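Local coordinates for thioesterase (Streptomyces sp. WAC02707, PDB 6VAP), which probably removes aberrant or stalled acyl groups from carrier proteins of the borrelidin polyketide synthase by thioester hydrolysis, as a type II editing thioesterase, at residues Ser10-Arg15 with Gln62-Glu67; Ile14-Pro19 with Asp52-Gln57; His89-Leu94 with Ser117-Leu122; Met99-Ala104 with Leu121-Arg126. One frame throughout, in Å; residues are numbered along the deposited sequence.

Overall arrangement
The four contacts sample one mixed sheet of the alpha/beta-hydrolase fold from its edge to its middle. Contacts 1 and 2 share Ile14 and Arg15 of the edge strand 14-15; their centres lie about 12 Å apart, and Gln62 OE1 meets Gln57 NE2 at 2.6 Å where they touch. Contacts 3 and 4 share Leu121 and Leu122 and belong to one beta-alpha-beta unit, strand 92-97, helix 99-113 and strand 120-124, with centres about 14 Å apart. Contact 4 is the one nearest the chain's centre and includes Gly100 of the probable nucleophile elbow around Ser98. Between centres, contacts 2 and 4 are about 17 Å apart. Contacts 1 and 4 are about 21 Å apart.

Contact 1: Ser10-Arg15 with Gln62-Glu67; sequences SDVWIR and QDRRAE
Arg15 makes the salt bridge between 10-15 and 62-67, while Arg64 crosses by a cation-pi contact. Arg15, bent at chi2 (-63°), meets Asp63 tip to tip: NH1 bonds OD1 at 2.9 Å and NH2 bonds OD2 at 2.7 Å, the latter through the syn lone pair. The grip is end-on but twisted, with guanidinium and carboxylate planes 55° apart. Arg15 NH2 also donates to Val12 O within its own segment, so that this one nitrogen serves two acceptors. Asp11 shapes the loop before edge strand 14-15 as an Asx motif, OD1 accepting from Ile14 N. Internal to 62-67, Arg64 is held side-on by Glu67, NE to OE2 at 2.7 Å and NH2 to OE1 at 2.8 Å, across the type I turn that joins them.

That bridge, with a bond from NH1 to Gln57 O, probably helps orient the Arg64 guanidinium for the cation-pi contact, in which Arg64 CZ sits 4.2 Å from the centroid of the five-membered ring of Trp13. The group stands nearly upright on the indole, its plane 78° from the ring, and puts NH1 3.3 Å from Trp13 CD2.

Val12 supplies van der Waals contact: its CG2 lies over one face of the Arg64 guanidinium, 3.2 Å from NE.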
loop_
_atom_site.group_PDB
_atom_site.type_symbol
_atom_site.label_atom_id
_atom_site.label_comp_id
_atom_site.label_asym_id
_atom_site.label_seq_id
_atom_site.Cartn_x
_atom_site.Cartn_y
_atom_site.Cartn_z
ATOM N N SER A 10 11.612 5.103 -14.731
ATOM C CA SER A 10 10.680 4.084 -14.271
ATOM C C SER A 10 11.062 2.725 -14.856
ATOM O O SER A 10 11.662 2.625 -15.930
ATOM C CB SER A 10 9.221 4.431 -14.653
ATOM O OG SER A 10 8.894 5.783 -14.360
ATOM N N ASP A 11 10.696 1.673 -14.145
ATOM C CA ASP A 11 10.859 0.306 -14.609
ATOM C C ASP A 11 9.484 -0.369 -14.603
ATOM O O ASP A 11 8.448 0.269 -14.382
ATOM C CB ASP A 11 11.879 -0.444 -13.745
ATOM C CG ASP A 11 11.548 -0.398 -12.263
ATOM O OD1 ASP A 11 10.442 -0.816 -11.888
ATOM O OD2 ASP A 11 12.402 0.058 -11.476
ATOM N N VAL A 12 9.479 -1.677 -14.862
ATOM C CA VAL A 12 8.225 -2.411 -14.968
ATOM C C VAL A 12 7.473 -2.369 -13.655
ATOM O O VAL A 12 6.232 -2.311 -13.647
ATOM C CB VAL A 12 8.500 -3.860 -15.423
ATOM C CG1 VAL A 12 9.155 -4.667 -14.310
ATOM C CG2 VAL A 12 7.208 -4.526 -15.868
ATOM N N TRP A 13 8.196 -2.363 -12.531
ATOM C CA TRP A 13 7.538 -2.386 -11.226
ATOM C C TRP A 13 7.256 -0.997 -10.654
ATOM O O TRP A 13 6.223 -0.773 -10.016
ATOM C CB TRP A 13 8.400 -3.151 -10.204
ATOM C CG TRP A 13 8.323 -4.625 -10.304
ATOM C CD1 TRP A 13 9.178 -5.465 -10.991
ATOM C CD2 TRP A 13 7.405 -5.462 -9.610
ATOM N NE1 TRP A 13 8.785 -6.776 -10.810
ATOM C CE2 TRP A 13 7.729 -6.802 -9.938
ATOM C CE3 TRP A 13 6.359 -5.215 -8.714
ATOM C CZ2 TRP A 13 7.008 -7.877 -9.454
ATOM C CZ3 TRP A 13 5.645 -6.302 -8.227
ATOM C CH2 TRP A 13 5.969 -7.606 -8.612
ATOM N N ILE A 14 8.178 -0.066 -10.842
ATOM C CA ILE A 14 8.204 1.181 -10.087
ATOM C C ILE A 14 7.999 2.326 -11.052
ATOM O O ILE A 14 8.845 2.557 -11.921
ATOM C CB ILE A 14 9.521 1.354 -9.314
ATOM C CG1 ILE A 14 9.688 0.177 -8.327
ATOM C CG2 ILE A 14 9.521 2.689 -8.588
ATOM C CD1 ILE A 14 11.044 0.078 -7.705
ATOM N N ARG A 15 6.907 3.064 -10.880
ATOM C CA ARG A 15 6.558 4.165 -11.768
ATOM C C ARG A 15 6.828 5.480 -11.041
ATOM O O ARG A 15 6.261 5.737 -9.973
ATOM C CB ARG A 15 5.095 4.073 -12.202
ATOM C CG ARG A 15 4.693 2.711 -12.779
ATOM C CD ARG A 15 5.484 2.413 -14.062
ATOM N NE ARG A 15 5.471 0.985 -14.373
ATOM C CZ ARG A 15 4.644 0.404 -15.233
ATOM N NH1 ARG A 15 3.742 1.129 -15.877
ATOM N NH2 ARG A 15 4.729 -0.908 -15.445
ATOM N N GLN A 62 -2.921 -3.158 -16.919
ATOM C CA GLN A 62 -2.457 -2.131 -17.845
ATOM C C GLN A 62 -1.322 -2.664 -18.706
ATOM O O GLN A 62 -1.514 -3.618 -19.456
ATOM C CB GLN A 62 -2.042 -0.874 -17.082
ATOM C CG GLN A 62 -3.171 -0.304 -16.198
ATOM C CD GLN A 62 -2.720 0.915 -15.404
ATOM O OE1 GLN A 62 -1.545 1.074 -15.108
ATOM N NE2 GLN A 62 -3.666 1.782 -15.059
ATOM N N ASP A 63 -0.150 -2.037 -18.650
ATOM C CA ASP A 63 0.950 -2.441 -19.514
ATOM C C ASP A 63 1.499 -3.798 -19.111
ATOM O O ASP A 63 2.207 -4.414 -19.913
ATOM C CB ASP A 63 2.070 -1.401 -19.472
ATOM C CG ASP A 63 2.640 -1.229 -18.075
ATOM O OD1 ASP A 63 1.928 -0.696 -17.205
ATOM O OD2 ASP A 63 3.792 -1.631 -17.862
ATOM N N ARG A 64 1.207 -4.274 -17.892
ATOM C CA ARG A 64 1.616 -5.603 -17.443
ATOM C C ARG A 64 0.504 -6.653 -17.578
ATOM O O ARG A 64 0.572 -7.708 -16.940
ATOM C CB ARG A 64 2.088 -5.531 -15.989
ATOM C CG ARG A 64 3.137 -4.474 -15.721
ATOM C CD ARG A 64 3.758 -4.662 -14.381
ATOM N NE ARG A 64 4.676 -5.794 -14.366
ATOM C CZ ARG A 64 5.428 -6.171 -13.334
ATOM N NH1 ARG A 64 5.334 -5.556 -12.168
ATOM N NH2 ARG A 64 6.226 -7.231 -13.460
ATOM N N ARG A 65 -0.531 -6.380 -18.376
ATOM C CA ARG A 65 -1.668 -7.296 -18.439
ATOM C C ARG A 65 -1.245 -8.677 -18.921
ATOM O O ARG A 65 -1.820 -9.685 -18.503
ATOM C CB ARG A 65 -2.758 -6.722 -19.344
ATOM C CG ARG A 65 -4.155 -6.901 -18.793
ATOM C CD ARG A 65 -5.195 -6.208 -19.668
ATOM N NE ARG A 65 -5.803 -5.061 -18.991
ATOM C CZ ARG A 65 -5.637 -3.790 -19.353
ATOM N NH1 ARG A 65 -4.878 -3.475 -20.398
ATOM N NH2 ARG A 65 -6.235 -2.825 -18.665
ATOM N N ALA A 66 -0.248 -8.748 -19.798
ATOM C CA ALA A 66 0.193 -10.047 -20.296
ATOM C C ALA A 66 0.826 -10.884 -19.185
ATOM O O ALA A 66 0.730 -12.120 -19.207
ATOM C CB ALA A 66 1.183 -9.869 -21.449
ATOM N N GLU A 67 1.458 -10.243 -18.204
ATOM C CA GLU A 67 2.077 -10.993 -17.119
ATOM C C GLU A 67 1.015 -11.643 -16.243
ATOM O O GLU A 67 -0.042 -11.069 -15.987
ATOM C CB GLU A 67 2.976 -10.077 -16.288
ATOM C CG GLU A 67 4.016 -9.341 -17.138
ATOM C CD GLU A 67 5.013 -8.564 -16.297
ATOM O OE1 GLU A 67 5.624 -9.186 -15.394
ATOM O OE2 GLU A 67 5.176 -7.332 -16.543
HETATM O O HOH W 1 8.402 -9.471 -12.718
#

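Contact 2: Ile14-Pro19 with Asp52-Gln57; sequences IRQYRP and DVLAVQ
Strand 14-15 runs antiparallel to strand 52-56, pairing Ile14 with Val56 and Arg15 with Ala55. The second is the hydrogen-bonded pair: Arg15 N donates to Ala55 O at 2.7 Å and Ala55 N to Arg15 O at 2.9 Å, both bonds nearly straight and in the carbonyl planes. After Gln16 the chain diverges, and a water takes over, accepting from Arg18 N and donating to Val53 O at 2.8 Å.

On the Ile14 face, CG2 of Ile14, anti to its backbone N, packs obliquely against Leu54 CB at 3.7 Å. Gln16 lies alongside Leu54, its CB 4.0 Å from Leu54 CD2, while its OE1 accepts from His9 N and from Arg87. On the Arg15 face, Tyr17 brings CE2 to 3.8 Å from Ala55 CB, and its ring stacks with that of His41. Gln57, with CG anti to its backbone N (chi1 -177°), lays CB and CG against one face of the Arg15 guanidinium, CG 3.6 Å from NH2; the bend at chi2 (87°) then directs the amide to Gln62, Asp63 and Ala37.

One antiparallel strand in an otherwise parallel sheet is a mark of the alpha/beta-hydrolase fold; here 14-15 is that strand and is the outermost at its end of the sheet.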
loop_
_atom_site.group_PDB
_atom_site.type_symbol
_atom_site.label_atom_id
_atom_site.label_comp_id
_atom_site.label_asym_id
_atom_site.label_seq_id
_atom_site.Cartn_x
_atom_site.Cartn_y
_atom_site.Cartn_z
ATOM N N ILE A 14 8.178 -0.066 -10.842
ATOM C CA ILE A 14 8.204 1.181 -10.087
ATOM C C ILE A 14 7.999 2.326 -11.052
ATOM O O ILE A 14 8.845 2.557 -11.921
ATOM C CB ILE A 14 9.521 1.354 -9.314
ATOM C CG1 ILE A 14 9.688 0.177 -8.327
ATOM C CG2 ILE A 14 9.521 2.689 -8.588
ATOM C CD1 ILE A 14 11.044 0.078 -7.705
ATOM N N ARG A 15 6.907 3.064 -10.880
ATOM C CA ARG A 15 6.558 4.165 -11.768
ATOM C C ARG A 15 6.828 5.480 -11.041
ATOM O O ARG A 15 6.261 5.737 -9.973
ATOM C CB ARG A 15 5.095 4.073 -12.202
ATOM C CG ARG A 15 4.693 2.711 -12.779
ATOM C CD ARG A 15 5.484 2.413 -14.062
ATOM N NE ARG A 15 5.471 0.985 -14.373
ATOM C CZ ARG A 15 4.644 0.404 -15.233
ATOM N NH1 ARG A 15 3.742 1.129 -15.877
ATOM N NH2 ARG A 15 4.729 -0.908 -15.445
ATOM N N GLN A 16 7.678 6.308 -11.624
ATOM C CA GLN A 16 8.028 7.629 -11.104
ATOM C C GLN A 16 7.368 8.640 -12.035
ATOM O O GLN A 16 7.842 8.881 -13.149
ATOM C CB GLN A 16 9.547 7.780 -11.071
ATOM C CG GLN A 16 10.037 9.098 -10.494
ATOM C CD GLN A 16 11.544 9.240 -10.558
ATOM O OE1 GLN A 16 12.219 8.444 -11.192
ATOM N NE2 GLN A 16 12.074 10.255 -9.902
ATOM N N TYR A 17 6.275 9.240 -11.569
ATOM C CA TYR A 17 5.472 10.086 -12.437
ATOM C C TYR A 17 6.017 11.502 -12.549
ATOM O O TYR A 17 5.791 12.154 -13.570
ATOM C CB TYR A 17 4.036 10.094 -11.924
ATOM C CG TYR A 17 3.351 8.761 -12.094
ATOM C CD1 TYR A 17 3.242 8.160 -13.357
ATOM C CD2 TYR A 17 2.770 8.121 -11.005
ATOM C CE1 TYR A 17 2.609 6.935 -13.509
ATOM C CE2 TYR A 17 2.161 6.895 -11.136
ATOM C CZ TYR A 17 2.070 6.304 -12.388
ATOM O OH TYR A 17 1.453 5.086 -12.543
ATOM N N ARG A 18 6.696 12.005 -11.526
ATOM C CA ARG A 18 7.208 13.361 -11.527
ATOM C C ARG A 18 8.680 13.393 -11.131
ATOM O O ARG A 18 9.162 12.504 -10.426
ATOM C CB ARG A 18 6.393 14.230 -10.563
ATOM C CG ARG A 18 4.920 14.369 -10.915
ATOM C CD ARG A 18 4.680 15.392 -11.996
ATOM N NE ARG A 18 3.259 15.700 -12.149
ATOM C CZ ARG A 18 2.432 15.056 -12.967
ATOM N NH1 ARG A 18 2.873 14.055 -13.717
ATOM N NH2 ARG A 18 1.160 15.416 -13.036
ATOM N N PRO A 19 9.408 14.412 -11.570
ATOM C CA PRO A 19 10.800 14.539 -11.117
ATOM C C PRO A 19 10.861 14.956 -9.662
ATOM O O PRO A 19 9.983 15.658 -9.153
ATOM C CB PRO A 19 11.389 15.629 -12.019
ATOM C CG PRO A 19 10.330 15.944 -13.066
ATOM C CD PRO A 19 9.007 15.479 -12.506
ATOM N N ASP A 52 10.107 12.211 -3.651
ATOM C CA ASP A 52 10.226 11.264 -4.758
ATOM C C ASP A 52 9.155 10.200 -4.580
ATOM O O ASP A 52 9.331 9.249 -3.827
ATOM C CB ASP A 52 11.626 10.664 -4.805
ATOM C CG ASP A 52 11.822 9.749 -5.994
ATOM O OD1 ASP A 52 10.912 9.706 -6.859
ATOM O OD2 ASP A 52 12.878 9.073 -6.062
ATOM N N VAL A 53 8.034 10.359 -5.267
ATOM C CA VAL A 53 6.907 9.444 -5.132
ATOM C C VAL A 53 7.088 8.292 -6.106
ATOM O O VAL A 53 7.188 8.505 -7.315
ATOM C CB VAL A 53 5.575 10.159 -5.388
ATOM C CG1 VAL A 53 4.417 9.157 -5.277
ATOM C CG2 VAL A 53 5.388 11.327 -4.400
ATOM N N LEU A 54 7.104 7.074 -5.594
ATOM C CA LEU A 54 7.289 5.877 -6.400
ATOM C C LEU A 54 6.029 5.041 -6.264
ATOM O O LEU A 54 5.656 4.645 -5.152
ATOM C CB LEU A 54 8.508 5.085 -5.949
ATOM C CG LEU A 54 9.833 5.839 -6.022
ATOM C CD1 LEU A 54 10.971 4.917 -5.562
ATOM C CD2 LEU A 54 10.107 6.328 -7.431
ATOM N N ALA A 55 5.388 4.747 -7.388
ATOM C CA ALA A 55 4.125 4.028 -7.389
ATOM C C ALA A 55 4.360 2.648 -7.992
ATOM O O ALA A 55 4.999 2.515 -9.043
ATOM C CB ALA A 55 3.057 4.813 -8.145
ATOM N N VAL A 56 3.865 1.626 -7.327
ATOM C CA VAL A 56 4.149 0.257 -7.733
ATOM C C VAL A 56 3.047 -0.233 -8.661
ATOM O O VAL A 56 1.858 -0.097 -8.371
ATOM C CB VAL A 56 4.300 -0.652 -6.499
ATOM C CG1 VAL A 56 4.580 -2.074 -6.891
ATOM C CG2 VAL A 56 5.434 -0.096 -5.599
ATOM N N GLN A 57 3.450 -0.839 -9.754
ATOM C CA GLN A 57 2.559 -1.488 -10.703
ATOM C C GLN A 57 2.694 -2.989 -10.540
ATOM O O GLN A 57 3.706 -3.562 -10.934
ATOM C CB GLN A 57 2.917 -1.064 -12.128
ATOM C CG GLN A 57 2.008 -1.630 -13.203
ATOM C CD GLN A 57 0.776 -0.766 -13.435
ATOM O OE1 GLN A 57 0.050 -0.478 -12.519
ATOM N NE2 GLN A 57 0.527 -0.393 -14.675
HETATM O O HOH W 2 6.857 10.866 -8.688
#

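Contact 3: His89-Leu94 with Ser117-Leu122; sequences HQPVAL and SLEALL
Leucines form the apolar centre on one side of the paired strands. CD1 of Leu118 approaches CD1 of Leu94 at 3.7 Å, the two side chains crossing at about a right angle. Its other branch, CD2, reaches CG1 of Val92 at 3.6 Å, and here the side chains lie alongside each other and point the same way. Leu118 is thus forked over both strand residues, its CG placed anti to the carbonyl carbon. Leu121, with CG anti to its backbone N (chi1 169°), adds CD1 at 4.0 Å from Leu94 CB. Ala108 of helix 99-113 packs on this same side, touching both Leu94 and Leu118.

Around this core the backbones run parallel, their axes 5.0 Å apart and inclined by 21°. Leu94 uses both its N and its O toward strand 120-124, straddling Leu121: its N donates to Ala120 O at 3.1 Å, and its O accepts from Leu122 N nearly along the C=O axis. Strands 92-97 and 120-124 are the two beta members of a beta-alpha-beta crossover through helix 99-113, the repeating topology of the parallel part of an alpha/beta-hydrolase sheet. Ahead of the regular pairing, Glu119 N donates to Val92 O at 2.8 Å from above the carbonyl plane.

Toward the solvent end, Pro91, which follows a cis peptide bond, lays its CB against Glu119 CG. As modelled, the less well ordered Glu119 is bent at chi2, bringing its carboxylate back beside the proline. A water joins the edge with three bonds, accepting from Val92 N at 2.9 Å and donating to Ser117 O and Glu119 OE2.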
loop_
_atom_site.group_PDB
_atom_site.type_symbol
_atom_site.label_atom_id
_atom_site.label_comp_id
_atom_site.label_asym_id
_atom_site.label_seq_id
_atom_site.Cartn_x
_atom_site.Cartn_y
_atom_site.Cartn_z
ATOM N N HIS A 89 16.501 4.916 -1.422
ATOM C CA HIS A 89 17.441 5.934 -0.944
ATOM C C HIS A 89 16.786 6.541 0.297
ATOM O O HIS A 89 15.759 7.107 0.086
ATOM C CB HIS A 89 17.700 6.918 -2.086
ATOM C CG HIS A 89 18.628 8.022 -1.741
ATOM N ND1 HIS A 89 18.226 9.113 -1.043
ATOM C CD2 HIS A 89 19.944 8.172 -1.951
ATOM C CE1 HIS A 89 19.250 9.906 -0.862
ATOM N NE2 HIS A 89 20.303 9.347 -1.400
ATOM N N GLN A 90 17.310 6.363 1.521
ATOM C CA GLN A 90 16.757 6.971 2.718
ATOM C C GLN A 90 16.958 8.487 2.677
ATOM O O GLN A 90 17.936 8.972 2.112
ATOM C CB GLN A 90 17.424 6.364 3.946
ATOM C CG GLN A 90 17.298 4.837 3.980
ATOM C CD GLN A 90 18.023 4.207 5.153
ATOM O OE1 GLN A 90 17.529 4.214 6.283
ATOM N NE2 GLN A 90 19.204 3.658 4.889
ATOM N N PRO A 91 16.054 9.261 3.278
ATOM C CA PRO A 91 14.872 8.804 4.019
ATOM C C PRO A 91 13.789 8.267 3.095
ATOM O O PRO A 91 13.514 8.876 2.060
ATOM C CB PRO A 91 14.390 10.064 4.744
ATOM C CG PRO A 91 15.511 11.106 4.564
ATOM C CD PRO A 91 16.209 10.723 3.306
ATOM N N VAL A 92 13.195 7.130 3.466
ATOM C CA VAL A 92 12.174 6.466 2.665
ATOM C C VAL A 92 10.983 6.123 3.553
ATOM O O VAL A 92 11.142 5.683 4.697
ATOM C CB VAL A 92 12.733 5.202 1.979
ATOM C CG1 VAL A 92 13.282 4.233 3.019
ATOM C CG2 VAL A 92 11.684 4.530 1.118
ATOM N N ALA A 93 9.785 6.318 3.011
ATOM C CA ALA A 93 8.552 5.969 3.692
ATOM C C ALA A 93 7.689 5.138 2.751
ATOM O O ALA A 93 7.831 5.201 1.524
ATOM C CB ALA A 93 7.785 7.206 4.156
ATOM N N LEU A 94 6.803 4.333 3.342
ATOM C CA LEU A 94 5.884 3.485 2.593
ATOM C C LEU A 94 4.439 3.874 2.884
ATOM O O LEU A 94 4.085 4.175 4.027
ATOM C CB LEU A 94 6.100 2.029 2.938
ATOM C CG LEU A 94 7.558 1.561 3.121
ATOM C CD1 LEU A 94 7.610 0.155 3.582
ATOM C CD2 LEU A 94 8.327 1.738 1.820
ATOM N N SER A 117 16.441 1.571 7.628
ATOM C CA SER A 117 15.432 2.218 8.446
ATOM C C SER A 117 14.402 2.929 7.569
ATOM O O SER A 117 14.713 3.435 6.479
ATOM C CB SER A 117 16.097 3.222 9.389
ATOM O OG SER A 117 16.797 4.204 8.655
ATOM N N LEU A 118 13.164 2.978 8.073
ATOM C CA LEU A 118 12.054 3.655 7.408
ATOM C C LEU A 118 11.590 4.869 8.206
ATOM O O LEU A 118 11.483 4.815 9.431
ATOM C CB LEU A 118 10.866 2.709 7.218
ATOM C CG LEU A 118 11.147 1.400 6.479
ATOM C CD1 LEU A 118 9.886 0.535 6.428
ATOM C CD2 LEU A 118 11.601 1.716 5.049
ATOM N N GLU A 119 11.313 5.971 7.512
ATOM C CA GLU A 119 10.808 7.161 8.193
ATOM C C GLU A 119 9.407 6.929 8.743
ATOM O O GLU A 119 9.079 7.366 9.854
ATOM C CB GLU A 119 10.812 8.345 7.228
ATOM C CG GLU A 119 12.172 8.670 6.661
ATOM C CD GLU A 119 13.226 8.885 7.742
ATOM O OE1 GLU A 119 12.967 9.674 8.677
ATOM O OE2 GLU A 119 14.313 8.270 7.642
ATOM N N ALA A 120 8.552 6.293 7.958
ATOM C CA ALA A 120 7.226 5.966 8.436
ATOM C C ALA A 120 6.671 4.824 7.604
ATOM O O ALA A 120 7.068 4.633 6.447
ATOM C CB ALA A 120 6.308 7.185 8.362
ATOM N N LEU A 121 5.748 4.063 8.216
ATOM C CA LEU A 121 4.884 3.126 7.506
ATOM C C LEU A 121 3.459 3.667 7.654
ATOM O O LEU A 121 2.921 3.710 8.771
ATOM C CB LEU A 121 5.023 1.722 8.073
ATOM C CG LEU A 121 3.989 0.741 7.571
ATOM C CD1 LEU A 121 4.055 0.639 6.036
ATOM C CD2 LEU A 121 4.150 -0.626 8.238
ATOM N N LEU A 122 2.853 4.140 6.546
ATOM C CA LEU A 122 1.480 4.647 6.526
ATOM C C LEU A 122 0.579 3.563 5.938
ATOM O O LEU A 122 0.826 3.054 4.836
ATOM C CB LEU A 122 1.372 5.940 5.723
ATOM C CG LEU A 122 2.123 7.108 6.344
ATOM C CD1 LEU A 122 3.279 7.576 5.441
ATOM C CD2 LEU A 122 1.166 8.249 6.582
HETATM O O HOH W 3 14.540 5.997 5.716
#

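Contact 4: Met99-Ala104 with Leu121-Arg126; sequences MGATLA and LLVSAR
Thr102 OG1 is the best-held polar atom, gripped twice by the side chain of Arg126. NE donates to it at 2.8 Å along a nearly straight path (169°) that lies in the guanidinium plane, and NH2 adds a weak, bent bond at 3.4 Å. Both nitrogens come from the same edge of the guanidinium. The NE bond does most of the holding; with the bond from NH2 to Ala181 O, outside the two segments, it probably limits rotation of the group. Arg126 leaves the backbone with CG anti to N (chi1 -172°) and turns at chi2 (72°), which carries the chain across Thr102. Met99 CA lies over one face of the group, 4.1 Å from NE.

Beyond this polar end, small residues let the helix come close to the strand, their axes 7.1 Å apart and running in roughly opposite directions. Ala101 CB touches both Arg126 CB, 3.7 Å away, and Val123 CB, at 3.8 Å. Towards the C-terminal end of 99-104, Ala104 CB meets CD1 of Leu121 at 3.7 Å, a methyl set against the tip of a leucine branch. Val123 and Leu121 also touch Ile196 of the next strand.

Helix 99-113 lies against strand 120-124 as the connecting helix of a beta-alpha-beta unit. Its first turn includes Gly100 of the GxSxG sequence, consistent with the nucleophile elbow of alpha/beta-hydrolase thioesterases, where Ser98 is probably the nucleophile.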
loop_
_atom_site.group_PDB
_atom_site.type_symbol
_atom_site.label_atom_id
_atom_site.label_comp_id
_atom_site.label_asym_id
_atom_site.label_seq_id
_atom_site.Cartn_x
_atom_site.Cartn_y
_atom_site.Cartn_z
ATOM N N MET A 99 -5.222 -3.716 0.583
ATOM C CA MET A 99 -4.229 -4.766 0.400
ATOM C C MET A 99 -2.816 -4.187 0.320
ATOM O O MET A 99 -1.863 -4.777 0.844
ATOM C CB MET A 99 -4.545 -5.576 -0.849
ATOM C CG MET A 99 -3.615 -6.746 -1.095
ATOM S SD MET A 99 -2.418 -6.476 -2.427
ATOM C CE MET A 99 -3.496 -6.442 -3.814
ATOM N N GLY A 100 -2.660 -3.026 -0.318
ATOM C CA GLY A 100 -1.367 -2.368 -0.345
ATOM C C GLY A 100 -0.780 -2.124 1.030
ATOM O O GLY A 100 0.446 -2.032 1.170
ATOM N N ALA A 101 -1.632 -1.955 2.049
ATOM C CA ALA A 101 -1.118 -1.732 3.403
ATOM C C ALA A 101 -0.411 -2.977 3.940
ATOM O O ALA A 101 0.631 -2.890 4.598
ATOM C CB ALA A 101 -2.268 -1.312 4.342
ATOM N N THR A 102 -0.967 -4.150 3.674
ATOM C CA THR A 102 -0.307 -5.374 4.101
ATOM C C THR A 102 0.999 -5.572 3.335
ATOM O O THR A 102 2.032 -5.920 3.921
ATOM C CB THR A 102 -1.241 -6.566 3.911
ATOM O OG1 THR A 102 -2.453 -6.373 4.641
ATOM C CG2 THR A 102 -0.549 -7.885 4.393
ATOM N N LEU A 103 0.976 -5.343 2.026
ATOM C CA LEU A 103 2.206 -5.385 1.253
ATOM C C LEU A 103 3.221 -4.390 1.781
ATOM O O LEU A 103 4.393 -4.743 1.947
ATOM C CB LEU A 103 1.903 -5.129 -0.213
ATOM C CG LEU A 103 3.110 -5.110 -1.150
ATOM C CD1 LEU A 103 3.922 -6.405 -1.018
ATOM C CD2 LEU A 103 2.645 -4.939 -2.570
ATOM N N ALA A 104 2.780 -3.164 2.093
ATOM C CA ALA A 104 3.688 -2.161 2.636
ATOM C C ALA A 104 4.306 -2.622 3.935
ATOM O O ALA A 104 5.492 -2.363 4.174
ATOM C CB ALA A 104 2.982 -0.819 2.846
ATOM N N LEU A 121 5.748 4.063 8.216
ATOM C CA LEU A 121 4.884 3.126 7.506
ATOM C C LEU A 121 3.459 3.667 7.654
ATOM O O LEU A 121 2.921 3.710 8.771
ATOM C CB LEU A 121 5.023 1.722 8.073
ATOM C CG LEU A 121 3.989 0.741 7.571
ATOM C CD1 LEU A 121 4.055 0.639 6.036
ATOM C CD2 LEU A 121 4.150 -0.626 8.238
ATOM N N LEU A 122 2.853 4.140 6.546
ATOM C CA LEU A 122 1.480 4.647 6.526
ATOM C C LEU A 122 0.579 3.563 5.938
ATOM O O LEU A 122 0.826 3.054 4.836
ATOM C CB LEU A 122 1.372 5.940 5.723
ATOM C CG LEU A 122 2.123 7.108 6.344
ATOM C CD1 LEU A 122 3.279 7.576 5.441
ATOM C CD2 LEU A 122 1.166 8.249 6.582
ATOM N N VAL A 123 -0.430 3.163 6.700
ATOM C CA VAL A 123 -1.303 2.057 6.329
ATOM C C VAL A 123 -2.748 2.520 6.421
ATOM O O VAL A 123 -3.175 3.066 7.437
ATOM C CB VAL A 123 -1.084 0.833 7.226
ATOM C CG1 VAL A 123 0.247 0.132 6.819
ATOM C CG2 VAL A 123 -1.006 1.265 8.635
ATOM N N SER A 124 -3.487 2.338 5.343
ATOM C CA SER A 124 -4.817 2.894 5.200
ATOM C C SER A 124 -5.790 1.754 4.980
ATOM O O SER A 124 -5.539 0.904 4.127
ATOM C CB SER A 124 -4.850 3.851 3.988
ATOM O OG SER A 124 -6.158 4.025 3.518
ATOM N N ALA A 125 -6.906 1.779 5.701
ATOM C CA ALA A 125 -8.062 0.930 5.493
ATOM C C ALA A 125 -7.672 -0.540 5.465
ATOM O O ALA A 125 -7.912 -1.255 4.505
ATOM C CB ALA A 125 -8.796 1.344 4.215
ATOM N N ARG A 126 -7.059 -0.997 6.524
ATOM C CA ARG A 126 -6.652 -2.403 6.575
ATOM C C ARG A 126 -6.444 -2.859 8.017
ATOM O O ARG A 126 -5.857 -2.114 8.817
ATOM C CB ARG A 126 -5.377 -2.611 5.789
ATOM C CG ARG A 126 -4.961 -4.026 5.618
ATOM C CD ARG A 126 -5.822 -4.798 4.661
ATOM N NE ARG A 126 -5.176 -6.023 4.198
ATOM C CZ ARG A 126 -5.801 -7.079 3.702
ATOM N NH1 ARG A 126 -7.098 -7.043 3.518
ATOM N NH2 ARG A 126 -5.096 -8.163 3.396
#